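Local coordinates for hyaluronidase (Streptomyces koganeiensis, PDB 4UFQ), which probably cleaves hyaluronan and assembles from three copies of an elongated, strand-rich chain, at residues V145-A150 with Q156-Q161. Residues are numbered along the deposited sequence; the frame is centred on the assembly and turned at random.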
loop_
_atom_site.group_PDB
_atom_site.type_symbol
_atom_site.label_atom_id
_atom_site.label_comp_id
_atom_site.label_asym_id
_atom_site.label_seq_id
_atom_site.Cartn_x
_atom_site.Cartn_y
_atom_site.Cartn_z
ATOM N N VAL B 145 5.946 7.253 -11.691
ATOM C CA VAL B 145 6.672 7.848 -10.569
ATOM C C VAL B 145 6.900 9.327 -10.902
ATOM O O VAL B 145 7.778 9.650 -11.707
ATOM C CB VAL B 145 8.010 7.133 -10.258
ATOM C CG1 VAL B 145 8.693 7.780 -9.059
ATOM C CG2 VAL B 145 7.829 5.630 -10.018
ATOM N N GLY B 146 6.118 10.226 -10.322
ATOM C CA GLY B 146 6.229 11.639 -10.643
ATOM C C GLY B 146 5.621 12.043 -11.973
ATOM O O GLY B 146 5.902 13.136 -12.474
ATOM N N ILE B 147 4.786 11.191 -12.560
ATOM C CA ILE B 147 4.101 11.556 -13.790
ATOM C C ILE B 147 2.970 12.528 -13.466
ATOM O O ILE B 147 2.562 12.680 -12.303
ATOM C CB ILE B 147 3.555 10.302 -14.555
ATOM C CG1 ILE B 147 2.520 9.549 -13.698
ATOM C CG2 ILE B 147 4.708 9.396 -14.969
ATOM C CD1 ILE B 147 1.814 8.435 -14.454
ATOM N N ASP B 148 2.458 13.199 -14.487
ATOM C CA ASP B 148 1.326 14.085 -14.306
ATOM C C ASP B 148 0.149 13.264 -13.784
ATOM O O ASP B 148 -0.057 12.121 -14.214
ATOM C CB ASP B 148 0.957 14.759 -15.629
ATOM C CG ASP B 148 2.022 15.729 -16.127
ATOM O OD1 ASP B 148 2.868 16.181 -15.330
ATOM O OD2 ASP B 148 1.986 16.060 -17.328
ATOM N N ARG B 149 -0.614 13.832 -12.857
ATOM C CA ARG B 149 -1.682 13.076 -12.211
ATOM C C ARG B 149 -2.669 12.557 -13.250
ATOM O O ARG B 149 -3.131 13.300 -14.124
ATOM C CB ARG B 149 -2.418 13.918 -11.163
ATOM C CG ARG B 149 -3.416 13.098 -10.345
ATOM C CD ARG B 149 -3.913 13.860 -9.140
ATOM N NE ARG B 149 -2.827 14.210 -8.225
ATOM C CZ ARG B 149 -3.010 14.765 -7.036
ATOM N NH1 ARG B 149 -4.241 15.015 -6.619
ATOM N NH2 ARG B 149 -1.972 15.063 -6.262
ATOM N N ALA B 150 -2.958 11.266 -13.142
ATOM C CA ALA B 150 -3.942 10.552 -13.967
ATOM C C ALA B 150 -3.469 10.275 -15.393
ATOM O O ALA B 150 -4.207 9.706 -16.199
ATOM C CB ALA B 150 -5.316 11.258 -13.967
ATOM N N GLN B 156 6.573 0.382 -19.019
ATOM C CA GLN B 156 6.173 -0.432 -17.877
ATOM C C GLN B 156 6.401 0.303 -16.553
ATOM O O GLN B 156 5.570 0.194 -15.637
ATOM C CB GLN B 156 6.873 -1.789 -17.894
ATOM C CG GLN B 156 6.141 -2.816 -17.030
ATOM C CD GLN B 156 4.885 -3.369 -17.643
ATOM O OE1 GLN B 156 4.684 -3.355 -18.861
ATOM N NE2 GLN B 156 4.003 -3.871 -16.791
ATOM N N VAL B 157 7.518 1.026 -16.462
ATOM C CA VAL B 157 7.799 1.959 -15.368
ATOM C C VAL B 157 8.246 3.273 -15.998
ATOM O O VAL B 157 9.129 3.276 -16.860
ATOM C CB VAL B 157 8.902 1.433 -14.434
ATOM C CG1 VAL B 157 9.229 2.448 -13.344
ATOM C CG2 VAL B 157 8.443 0.109 -13.819
ATOM N N HIS B 158 7.627 4.377 -15.591
ATOM C CA HIS B 158 7.851 5.710 -16.155
ATOM C C HIS B 158 8.191 6.639 -14.992
ATOM O O HIS B 158 7.350 6.857 -14.114
ATOM C CB HIS B 158 6.563 6.164 -16.864
ATOM C CG HIS B 158 6.595 7.524 -17.506
ATOM N ND1 HIS B 158 5.625 7.920 -18.405
ATOM C CD2 HIS B 158 7.430 8.583 -17.368
ATOM C CE1 HIS B 158 5.870 9.157 -18.801
ATOM N NE2 HIS B 158 6.964 9.581 -18.198
ATOM N N ILE B 159 9.428 7.154 -14.969
ATOM C CA ILE B 159 9.926 8.050 -13.919
ATOM C C ILE B 159 10.196 9.414 -14.468
ATOM O O ILE B 159 10.826 9.530 -15.527
ATOM C CB ILE B 159 11.259 7.517 -13.296
ATOM C CG1 ILE B 159 11.117 6.051 -12.868
ATOM C CG2 ILE B 159 11.693 8.410 -12.133
ATOM C CD1 ILE B 159 12.433 5.377 -12.475
ATOM N N VAL B 160 9.761 10.450 -13.759
ATOM C CA VAL B 160 10.049 11.838 -14.107
ATOM C C VAL B 160 10.864 12.495 -12.995
ATOM O O VAL B 160 10.440 12.511 -11.841
ATOM C CB VAL B 160 8.761 12.643 -14.333
ATOM C CG1 VAL B 160 9.068 14.073 -14.772
ATOM C CG2 VAL B 160 7.879 11.942 -15.365
ATOM N N GLN B 161 12.025 13.057 -13.355
ATOM C CA GLN B 161 12.850 13.847 -12.449
ATOM C C GLN B 161 12.104 15.128 -12.102
ATOM O O GLN B 161 11.817 15.932 -12.987
ATOM C CB GLN B 161 14.190 14.142 -13.132
ATOM C CG GLN B 161 15.284 14.797 -12.285
ATOM C CD GLN B 161 16.624 14.853 -13.031
ATOM O OE1 GLN B 161 16.837 14.111 -13.986
ATOM N NE2 GLN B 161 17.512 15.725 -12.595
#
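A parallel beta bridge between Val-145 and Ile-159 joins the end of strand 143-145 to strand 157-160, just before the backbone leaves strand 143-145 through a G1 beta bulge. Two backbone bonds hold the bridge: Val-145 N donates to His-158 O (2.8 Å), and Val-145 O receives Val-160 N (3.0 Å). The same oxygen also takes a longer CA-H...O contact from Ile-159 CA, 3.5 Å away. Val-145 CB lies 4.2 Å from Ile-159 CG1 on the shared face of the sheet, where Ile-143 and Val-157 of the third subunit pack against the pair; beta-branched residues suit this buried apolar cluster. Strand 157-160 also forms a parallel ladder with a strand of the second subunit, so the sheet runs on across the interface with that subunit, consistent with the phage-fibre kinship of this family.

Gly-146 and Ile-147 both face Asp-133 on strand 132-137, which defines the bulge. Gly-146 takes its first position with a positive phi of 76°, a conformation that glycine adopts readily, and lies close against the Val-160 backbone. Its own oxygen sits 3.4 Å from Val-160 CB and accepts a hydrogen bond from Arg-162.

Beyond the bulge, Ile-147 reaches the face of the sheet opposite Val-145. Its CG2 methyl, trans to the carbonyl carbon, stands over the centre of the His-158 imidazole, 3.7 Å from the centroid and 10° off the normal, a CH-pi contact; the methyl also touches Val-160 CG2 at 4.1 Å. The ring is held at both nitrogens, so histidine offers a pi face to the isoleucine while ND1 accepts the backbone N-H of Arg-154 and NE2 meets Glu-172 OE2 of the second subunit.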